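Side-chain contacts in DNA endonuclease I-CeuI (Chlamydomonas eugametos, PDB 2EX5), which makes a staggered cut within a long, degenerate DNA target site, the step that starts homing of its chloroplast group I intron: residues N92-L97 and A117-T122; K31-L36 and V103-R108; V45-E50 and L97-E102. The protein carries 1 engineered substitution. All blocks are in the same frame, centred on the assembly; numbering follows the deposited sequence.

How the interactions relate
All three contacts use helix 94-104, and their centres lie 11 to 13 Å apart. Interaction 1 sets the first half of this helix against strand 118-123 of the antiparallel sheet; interaction 2 joins the segment at its end to helix 29-40; interaction 3 lays the segment leading into helix 49-62 along it. In chain order the segments run 31-36, 45-50, 92-97, 97-102, 103-108 and 117-122, so interaction 3 is nested within the loop that interaction 2 closes, while interaction 1 crosses both. Leu-97 falls within the segments of interactions 1 and 3 but makes contact only in interaction 1. One helix of the LAGLIDADG fold thereby ties the N-terminal region to the DNA-binding sheet.

Interaction 1: N92-L97 and A117-T122; sequences NGVKVL and ATLVLT
Leu-97 on helix 94-104 packs against Leu-119 and Leu-121 of strand 118-123, a helix-on-sheet contact of the LAGLIDADG fold, in which helices back the antiparallel DNA-binding sheet. Leu-119 and Leu-121 are two residues apart on the strand, so both project to the helix side, while Val-120 between them points away. Leu-97 reaches down toward this pair: its CD2 branch comes to 3.8 Å from CB of Leu-119, low on that side chain, and its CG stands 4.3 Å from CB of Leu-121. One turn earlier, Val-94 takes the outer end of Leu-119, with Val-94 CG2 lying 3.6 Å from Leu-119 CD2. Leu-119 is therefore touched at its base by Leu-97 and at a branch end by Val-94. All four residues are buried, and no hydrogen bond crosses the contact, which rests on apolar packing. Ile-109 of the neighbouring strand also touches all three leucines and continues the layer. Leu-121 meets the helix backbone as well: its CG turned away from its own backbone N (chi1 156°) carries the branches toward the helix, where CD2 lies 3.3 Å from the carbonyl O of Leu-97, the same oxygen that accepts the backbone bond from Leu-101 N.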
loop_
_atom_site.group_PDB
_atom_site.type_symbol
_atom_site.label_atom_id
_atom_site.label_comp_id
_atom_site.label_asym_id
_atom_site.label_seq_id
_atom_site.Cartn_x
_atom_site.Cartn_y
_atom_site.Cartn_z
ATOM N N ASN C 92 -11.456 -4.117 7.167
ATOM C CA ASN C 92 -11.740 -2.672 7.441
ATOM C C ASN C 92 -11.560 -1.705 6.235
ATOM O O ASN C 92 -12.049 -0.563 6.258
ATOM C CB ASN C 92 -10.926 -2.074 8.608
ATOM C CG ASN C 92 -10.984 -2.838 9.851
ATOM O OD1 ASN C 92 -11.810 -3.750 10.008
ATOM N ND2 ASN C 92 -10.024 -2.540 10.771
ATOM N N GLY C 93 -10.915 -2.152 5.172
ATOM C CA GLY C 93 -10.803 -1.360 3.960
ATOM C C GLY C 93 -11.451 -1.889 2.704
ATOM O O GLY C 93 -11.159 -1.392 1.597
ATOM N N VAL C 94 -12.326 -2.888 2.845
ATOM C CA VAL C 94 -13.184 -3.401 1.801
ATOM C C VAL C 94 -13.827 -2.358 0.886
ATOM O O VAL C 94 -14.027 -2.548 -0.352
ATOM C CB VAL C 94 -14.246 -4.384 2.432
ATOM C CG1 VAL C 94 -15.335 -3.608 3.388
ATOM C CG2 VAL C 94 -14.927 -5.269 1.364
ATOM N N LYS C 95 -14.064 -1.195 1.433
ATOM C CA LYS C 95 -14.701 -0.117 0.706
ATOM C C LYS C 95 -13.967 0.280 -0.554
ATOM O O LYS C 95 -14.557 0.375 -1.621
ATOM C CB LYS C 95 -14.874 1.054 1.665
ATOM C CG LYS C 95 -15.176 2.397 0.987
ATOM C CD LYS C 95 -15.535 3.421 2.039
ATOM C CE LYS C 95 -15.567 4.828 1.406
ATOM N NZ LYS C 95 -15.741 4.527 0.033
ATOM N N VAL C 96 -12.653 0.482 -0.460
ATOM C CA VAL C 96 -11.793 0.622 -1.681
ATOM C C VAL C 96 -11.711 -0.628 -2.588
ATOM O O VAL C 96 -11.605 -0.514 -3.798
ATOM C CB VAL C 96 -10.386 1.158 -1.239
ATOM C CG1 VAL C 96 -9.551 1.681 -2.405
ATOM C CG2 VAL C 96 -10.579 2.334 -0.211
ATOM N N LEU C 97 -11.723 -1.835 -2.014
ATOM C CA LEU C 97 -11.873 -3.109 -2.803
ATOM C C LEU C 97 -13.212 -3.121 -3.642
ATOM O O LEU C 97 -13.275 -3.508 -4.823
ATOM C CB LEU C 97 -11.881 -4.251 -1.757
ATOM C CG LEU C 97 -10.630 -5.125 -1.740
ATOM C CD1 LEU C 97 -9.373 -4.292 -1.953
ATOM C CD2 LEU C 97 -10.558 -6.091 -0.580
ATOM N N ALA C 117 -8.287 -11.652 8.872
ATOM C CA ALA C 117 -9.428 -10.825 8.388
ATOM C C ALA C 117 -9.093 -10.088 7.069
ATOM O O ALA C 117 -9.806 -9.108 6.617
ATOM C CB ALA C 117 -9.949 -9.907 9.516
ATOM N N THR C 118 -8.079 -10.638 6.372
ATOM C CA THR C 118 -7.836 -10.087 5.054
ATOM C C THR C 118 -8.610 -10.577 3.848
ATOM O O THR C 118 -8.875 -11.741 3.667
ATOM C CB THR C 118 -6.353 -9.882 4.653
ATOM O OG1 THR C 118 -6.003 -10.807 3.668
ATOM C CG2 THR C 118 -5.405 -9.901 5.762
ATOM N N LEU C 119 -8.843 -9.690 2.927
ATOM C CA LEU C 119 -9.640 -10.037 1.761
ATOM C C LEU C 119 -8.782 -9.843 0.528
ATOM O O LEU C 119 -7.902 -9.075 0.606
ATOM C CB LEU C 119 -10.817 -9.020 1.748
ATOM C CG LEU C 119 -12.218 -9.371 2.327
ATOM C CD1 LEU C 119 -12.325 -10.558 3.423
ATOM C CD2 LEU C 119 -13.165 -8.155 2.600
ATOM N N VAL C 120 -9.061 -10.475 -0.616
ATOM C CA VAL C 120 -8.254 -10.364 -1.803
ATOM C C VAL C 120 -9.256 -10.210 -2.869
ATOM O O VAL C 120 -10.222 -10.948 -2.892
ATOM C CB VAL C 120 -7.365 -11.608 -2.088
ATOM C CG1 VAL C 120 -6.552 -11.420 -3.373
ATOM C CG2 VAL C 120 -6.416 -11.758 -1.004
ATOM N N LEU C 121 -9.058 -9.259 -3.777
ATOM C CA LEU C 121 -9.822 -9.194 -4.978
ATOM C C LEU C 121 -8.940 -9.679 -6.133
ATOM O O LEU C 121 -7.804 -9.229 -6.289
ATOM C CB LEU C 121 -10.339 -7.724 -5.139
ATOM C CG LEU C 121 -10.731 -7.123 -6.512
ATOM C CD1 LEU C 121 -11.473 -7.959 -7.381
ATOM C CD2 LEU C 121 -11.547 -5.932 -6.244
ATOM N N THR C 122 -9.448 -10.595 -6.931
ATOM C CA THR C 122 -8.701 -11.262 -8.069
ATOM C C THR C 122 -9.377 -11.126 -9.402
ATOM O O THR C 122 -10.601 -11.304 -9.512
ATOM C CB THR C 122 -8.498 -12.824 -7.751
ATOM O OG1 THR C 122 -7.894 -12.966 -6.426
ATOM C CG2 THR C 122 -7.546 -13.522 -8.699
#

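Interaction 2: K31-L36 and V103-R108; sequences KYLIDL and VFKTGR
Tyr-32 of helix 29-40 leans over the backbone of Gly-107 and Arg-108, joining an N-terminal helix of this LAGLIDADG endonuclease to the turn between helix 94-104 and strand 108-111. Its CB points toward that turn, and with CG opposite the backbone N (chi1 -172°) the ring continues in that direction. Over the ring centre sits CD1 of Leu-36, one helical turn on and 3.6 Å above the plane, which holds that face. Further out, CE1 lies 3.6 Å from the carbonyl O of Gly-107, and CZ is 3.8 Å from CD of Arg-108. The hydroxyl reaches furthest: OH comes to 3.4 Å from CA of Arg-108, hydrogen-bonds to the backbone N of Ile-109 and makes a weak bond with Asn-20 OD1. A phenylalanine here would probably leave the Ile-109 amide without this partner at the start of strand 108-111. The Arg-108 chain bends at chi2 (-68°) and passes the tyrosine obliquely; its CZ is 5.2 Å from the Tyr-32 ring centroid, at most a weak cation-pi attraction. Apart from this, Leu-33 brings its CD1 to 4.2 Å from NZ of Lys-105, an ammonium group in a salt bridge with Glu-102. The guanidinium of Arg-108 folds back on the residue before it, where NH2 donates to Gly-107 O over 2.9 Å from above the carbonyl plane.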
loop_
_atom_site.group_PDB
_atom_site.type_symbol
_atom_site.label_atom_id
_atom_site.label_comp_id
_atom_site.label_asym_id
_atom_site.label_seq_id
_atom_site.Cartn_x
_atom_site.Cartn_y
_atom_site.Cartn_z
ATOM N N LYS C 31 -25.983 -7.698 -8.768
ATOM C CA LYS C 31 -26.447 -8.311 -7.553
ATOM C C LYS C 31 -25.332 -8.743 -6.578
ATOM O O LYS C 31 -25.492 -8.626 -5.382
ATOM C CB LYS C 31 -27.347 -9.496 -7.913
ATOM C CG LYS C 31 -27.750 -10.409 -6.795
ATOM C CD LYS C 31 -28.630 -9.810 -5.696
ATOM C CE LYS C 31 -29.074 -11.015 -4.790
ATOM N NZ LYS C 31 -29.121 -10.770 -3.340
ATOM N N TYR C 32 -24.194 -9.261 -7.106
ATOM C CA TYR C 32 -22.944 -9.493 -6.314
ATOM C C TYR C 32 -22.606 -8.194 -5.620
ATOM O O TYR C 32 -22.490 -8.137 -4.458
ATOM C CB TYR C 32 -21.832 -9.847 -7.355
ATOM C CG TYR C 32 -20.554 -10.283 -6.767
ATOM C CD1 TYR C 32 -19.309 -9.893 -7.354
ATOM C CD2 TYR C 32 -20.552 -11.141 -5.599
ATOM C CE1 TYR C 32 -18.091 -10.309 -6.732
ATOM C CE2 TYR C 32 -19.313 -11.557 -4.975
ATOM C CZ TYR C 32 -18.104 -11.158 -5.562
ATOM O OH TYR C 32 -16.931 -11.589 -4.979
ATOM N N LEU C 33 -22.498 -7.090 -6.325
ATOM C CA LEU C 33 -22.271 -5.818 -5.651
ATOM C C LEU C 33 -23.248 -5.467 -4.467
ATOM O O LEU C 33 -22.836 -5.030 -3.385
ATOM C CB LEU C 33 -22.392 -4.778 -6.760
ATOM C CG LEU C 33 -21.301 -4.844 -7.864
ATOM C CD1 LEU C 33 -21.359 -3.695 -8.883
ATOM C CD2 LEU C 33 -19.971 -4.928 -7.268
ATOM N N ILE C 34 -24.544 -5.682 -4.674
ATOM C CA ILE C 34 -25.586 -5.453 -3.694
ATOM C C ILE C 34 -25.393 -6.314 -2.495
ATOM O O ILE C 34 -25.467 -5.849 -1.393
ATOM C CB ILE C 34 -27.002 -5.840 -4.277
ATOM C CG1 ILE C 34 -27.566 -4.732 -5.173
ATOM C CG2 ILE C 34 -28.105 -6.137 -3.099
ATOM C CD1 ILE C 34 -28.706 -5.306 -6.211
ATOM N N ASP C 35 -25.115 -7.584 -2.708
ATOM C CA ASP C 35 -24.822 -8.496 -1.586
ATOM C C ASP C 35 -23.585 -8.087 -0.764
ATOM O O ASP C 35 -23.563 -8.148 0.463
ATOM C CB ASP C 35 -24.619 -9.928 -2.143
ATOM C CG ASP C 35 -25.915 -10.573 -2.650
ATOM O OD1 ASP C 35 -27.074 -10.112 -2.335
ATOM O OD2 ASP C 35 -25.745 -11.567 -3.381
ATOM N N LEU C 36 -22.544 -7.650 -1.454
ATOM C CA LEU C 36 -21.317 -7.211 -0.744
ATOM C C LEU C 36 -21.599 -5.920 -0.035
ATOM O O LEU C 36 -21.194 -5.749 1.122
ATOM C CB LEU C 36 -20.101 -7.045 -1.712
ATOM C CG LEU C 36 -19.672 -8.402 -2.305
ATOM C CD1 LEU C 36 -19.001 -8.119 -3.667
ATOM C CD2 LEU C 36 -18.804 -9.273 -1.379
ATOM N N VAL C 103 -15.264 -0.194 -10.469
ATOM C CA VAL C 103 -14.600 0.257 -11.699
ATOM C C VAL C 103 -14.212 -0.792 -12.715
ATOM O O VAL C 103 -14.266 -0.506 -13.932
ATOM C CB VAL C 103 -13.424 1.355 -11.536
ATOM C CG1 VAL C 103 -12.967 1.509 -10.189
ATOM C CG2 VAL C 103 -12.327 1.207 -12.561
ATOM N N PHE C 104 -13.781 -1.996 -12.288
ATOM C CA PHE C 104 -13.535 -2.952 -13.351
ATOM C C PHE C 104 -14.794 -3.621 -13.865
ATOM O O PHE C 104 -14.723 -4.240 -14.886
ATOM C CB PHE C 104 -12.439 -4.023 -12.994
ATOM C CG PHE C 104 -11.133 -3.442 -12.515
ATOM C CD1 PHE C 104 -10.769 -3.562 -11.177
ATOM C CD2 PHE C 104 -10.274 -2.763 -13.374
ATOM C CE1 PHE C 104 -9.543 -3.049 -10.713
ATOM C CE2 PHE C 104 -9.004 -2.236 -12.897
ATOM C CZ PHE C 104 -8.665 -2.440 -11.556
ATOM N N LYS C 105 -15.904 -3.593 -13.138
ATOM C CA LYS C 105 -17.112 -4.385 -13.567
ATOM C C LYS C 105 -16.984 -5.920 -13.567
ATOM O O LYS C 105 -17.789 -6.603 -14.205
ATOM C CB LYS C 105 -17.690 -3.873 -14.912
ATOM C CG LYS C 105 -18.396 -2.503 -14.828
ATOM C CD LYS C 105 -19.038 -2.330 -13.458
ATOM C CE LYS C 105 -19.895 -0.973 -13.301
ATOM N NZ LYS C 105 -20.441 -0.811 -11.848
ATOM N N THR C 106 -15.975 -6.461 -12.842
ATOM C CA THR C 106 -15.647 -7.894 -12.823
ATOM C C THR C 106 -14.632 -8.049 -11.629
ATOM O O THR C 106 -14.203 -7.043 -11.051
ATOM C CB THR C 106 -15.129 -8.423 -14.182
ATOM O OG1 THR C 106 -15.260 -9.864 -14.236
ATOM C CG2 THR C 106 -13.643 -7.985 -14.463
ATOM N N GLY C 107 -14.311 -9.291 -11.258
ATOM C CA GLY C 107 -13.486 -9.591 -10.121
ATOM C C GLY C 107 -14.372 -10.249 -9.135
ATOM O O GLY C 107 -15.606 -10.316 -9.299
ATOM N N ARG C 108 -13.699 -10.806 -8.123
ATOM C CA ARG C 108 -14.273 -11.537 -7.049
ATOM C C ARG C 108 -13.458 -11.158 -5.855
ATOM O O ARG C 108 -12.257 -11.147 -5.958
ATOM C CB ARG C 108 -14.160 -13.028 -7.321
ATOM C CG ARG C 108 -15.010 -13.545 -8.502
ATOM C CD ARG C 108 -16.569 -13.459 -8.186
ATOM N NE ARG C 108 -17.354 -14.050 -9.299
ATOM C CZ ARG C 108 -17.771 -13.397 -10.383
ATOM N NH1 ARG C 108 -18.393 -14.097 -11.340
ATOM N NH2 ARG C 108 -17.563 -12.068 -10.537
#

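Interaction 3: V45-E50 and L97-E102; sequences VQVTSE and LYLALE
Val-47 and Glu-102 meet through their aliphatic parts. The CG2 branch of Val-47 presses against the glutamate chain, 3.5 Å from Glu-102 CG, and the two side chains pass at a slant. The same methyl reaches Leu-99, one turn earlier on the helix, with Val-47 CG2 at 4.2 Å from Leu-99 CD2. Val-45 lies more loosely over the helix: Val-45 CG1 is 4.6 Å from Leu-99 CD2, and Val-45 N is 4.7 Å from Tyr-98 CE2. No hydrogen bond spans the two segments. Val-45 O and Glu-102 OE2 come to 4.2 Å, but both are oxygens of acceptor groups, so the pair supplies no bond. The carboxylate instead forms a salt bridge through OE1 with Lys-105 NZ. A bend at chi2 (94°) turns the end of Glu-102 aside from the line of its CB-CG stem, so that the CH2 serves the valine while the charged group serves the lysine. Val-45 and Val-47 belong to the extended segment that leads into helix 49-62, which carries the LAGLIDADG motif and ends at the magnesium-binding Gly-61 and Glu-62. Thr-48 is the N-cap of that helix: its OG1 caps a backbone N just beyond Glu-50, and Ser-51 OG bonds back to Thr-48 N, consistent with a capping box. Leu-99 also touches Ser-51 and Leu-55 of helix 49-62. On the other segment, Tyr-98 packs on Leu-33 and bonds through OH to Arg-37 NH1, while Glu-102 N donates to Tyr-98 O at 2.8 Å.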
loop_
_atom_site.group_PDB
_atom_site.type_symbol
_atom_site.label_atom_id
_atom_site.label_comp_id
_atom_site.label_asym_id
_atom_site.label_seq_id
_atom_site.Cartn_x
_atom_site.Cartn_y
_atom_site.Cartn_z
ATOM N N VAL C 45 -21.513 3.696 -4.436
ATOM C CA VAL C 45 -20.613 4.750 -4.959
ATOM C C VAL C 45 -20.794 5.148 -6.430
ATOM O O VAL C 45 -21.072 4.304 -7.296
ATOM C CB VAL C 45 -19.046 4.509 -4.583
ATOM C CG1 VAL C 45 -18.164 5.719 -4.968
ATOM C CG2 VAL C 45 -18.853 4.232 -3.069
ATOM N N GLN C 46 -20.679 6.467 -6.656
ATOM C CA GLN C 46 -20.213 7.088 -7.899
ATOM C C GLN C 46 -18.755 6.708 -8.228
ATOM O O GLN C 46 -17.784 6.948 -7.445
ATOM C CB GLN C 46 -20.259 8.616 -7.765
ATOM C CG GLN C 46 -20.929 9.076 -6.473
ATOM C CD GLN C 46 -20.000 9.105 -5.260
ATOM O OE1 GLN C 46 -19.059 9.903 -5.212
ATOM N NE2 GLN C 46 -20.292 8.277 -4.250
ATOM N N VAL C 47 -18.613 6.141 -9.412
ATOM C CA VAL C 47 -17.328 6.043 -10.010
ATOM C C VAL C 47 -17.168 7.378 -10.745
ATOM O O VAL C 47 -17.905 7.651 -11.735
ATOM C CB VAL C 47 -17.233 4.784 -10.937
ATOM C CG1 VAL C 47 -16.031 4.817 -11.766
ATOM C CG2 VAL C 47 -17.238 3.531 -10.109
ATOM N N THR C 48 -16.229 8.216 -10.263
ATOM C CA THR C 48 -15.887 9.479 -10.942
ATOM C C THR C 48 -14.469 9.418 -11.369
ATOM O O THR C 48 -13.737 8.466 -10.995
ATOM C CB THR C 48 -16.080 10.751 -10.080
ATOM O OG1 THR C 48 -15.381 10.619 -8.855
ATOM C CG2 THR C 48 -17.519 10.952 -9.724
ATOM N N SER C 49 -14.110 10.398 -12.213
ATOM C CA SER C 49 -12.754 10.614 -12.680
ATOM C C SER C 49 -11.821 10.664 -11.456
ATOM O O SER C 49 -10.696 10.177 -11.492
ATOM C CB SER C 49 -12.641 12.014 -13.329
ATOM O OG SER C 49 -13.268 12.096 -14.599
ATOM N N GLU C 50 -12.298 11.361 -10.453
ATOM C CA GLU C 50 -11.689 11.565 -9.133
ATOM C C GLU C 50 -11.445 10.239 -8.314
ATOM O O GLU C 50 -10.359 10.065 -7.714
ATOM C CB GLU C 50 -12.647 12.336 -8.331
ATOM C CG GLU C 50 -12.114 13.566 -7.741
ATOM C CD GLU C 50 -12.571 14.778 -8.519
ATOM O OE1 GLU C 50 -13.046 14.622 -9.704
ATOM O OE2 GLU C 50 -12.484 15.878 -7.935
ATOM N N LEU C 97 -11.723 -1.835 -2.014
ATOM C CA LEU C 97 -11.873 -3.109 -2.803
ATOM C C LEU C 97 -13.212 -3.121 -3.642
ATOM O O LEU C 97 -13.275 -3.508 -4.823
ATOM C CB LEU C 97 -11.881 -4.251 -1.757
ATOM C CG LEU C 97 -10.630 -5.125 -1.740
ATOM C CD1 LEU C 97 -9.373 -4.292 -1.953
ATOM C CD2 LEU C 97 -10.558 -6.091 -0.580
ATOM N N TYR C 98 -14.275 -2.642 -2.979
ATOM C CA TYR C 98 -15.604 -2.456 -3.616
ATOM C C TYR C 98 -15.523 -1.418 -4.751
ATOM O O TYR C 98 -15.941 -1.653 -5.889
ATOM C CB TYR C 98 -16.659 -2.099 -2.543
ATOM C CG TYR C 98 -18.020 -1.973 -3.141
ATOM C CD1 TYR C 98 -18.814 -3.085 -3.302
ATOM C CD2 TYR C 98 -18.502 -0.744 -3.600
ATOM C CE1 TYR C 98 -20.063 -3.009 -3.941
ATOM C CE2 TYR C 98 -19.756 -0.654 -4.204
ATOM C CZ TYR C 98 -20.520 -1.797 -4.344
ATOM O OH TYR C 98 -21.712 -1.757 -4.971
ATOM N N LEU C 99 -14.857 -0.327 -4.479
ATOM C CA LEU C 99 -14.553 0.628 -5.563
ATOM C C LEU C 99 -13.860 -0.045 -6.750
ATOM O O LEU C 99 -14.347 0.093 -7.883
ATOM C CB LEU C 99 -13.719 1.789 -5.042
ATOM C CG LEU C 99 -13.704 3.235 -5.495
ATOM C CD1 LEU C 99 -12.241 3.736 -5.477
ATOM C CD2 LEU C 99 -14.508 3.570 -6.859
ATOM N N ALA C 100 -12.733 -0.793 -6.550
ATOM C CA ALA C 100 -12.145 -1.534 -7.710
ATOM C C ALA C 100 -13.137 -2.395 -8.511
ATOM O O ALA C 100 -13.174 -2.356 -9.751
ATOM C CB ALA C 100 -10.982 -2.419 -7.241
ATOM N N LEU C 101 -13.907 -3.222 -7.796
ATOM C CA LEU C 101 -14.981 -4.089 -8.384
ATOM C C LEU C 101 -15.918 -3.255 -9.249
ATOM O O LEU C 101 -16.195 -3.518 -10.443
ATOM C CB LEU C 101 -15.731 -4.680 -7.199
ATOM C CG LEU C 101 -16.069 -6.165 -7.037
ATOM C CD1 LEU C 101 -14.920 -7.148 -7.475
ATOM C CD2 LEU C 101 -16.574 -6.459 -5.641
ATOM N N GLU C 102 -16.334 -2.147 -8.629
ATOM C CA GLU C 102 -17.222 -1.186 -9.280
ATOM C C GLU C 102 -16.551 -0.591 -10.528
ATOM O O GLU C 102 -17.180 -0.582 -11.572
ATOM C CB GLU C 102 -17.759 -0.184 -8.246
ATOM C CG GLU C 102 -18.834 0.670 -8.768
ATOM C CD GLU C 102 -20.221 0.164 -8.512
ATOM O OE1 GLU C 102 -20.882 -0.227 -9.483
ATOM O OE2 GLU C 102 -20.653 0.148 -7.383
#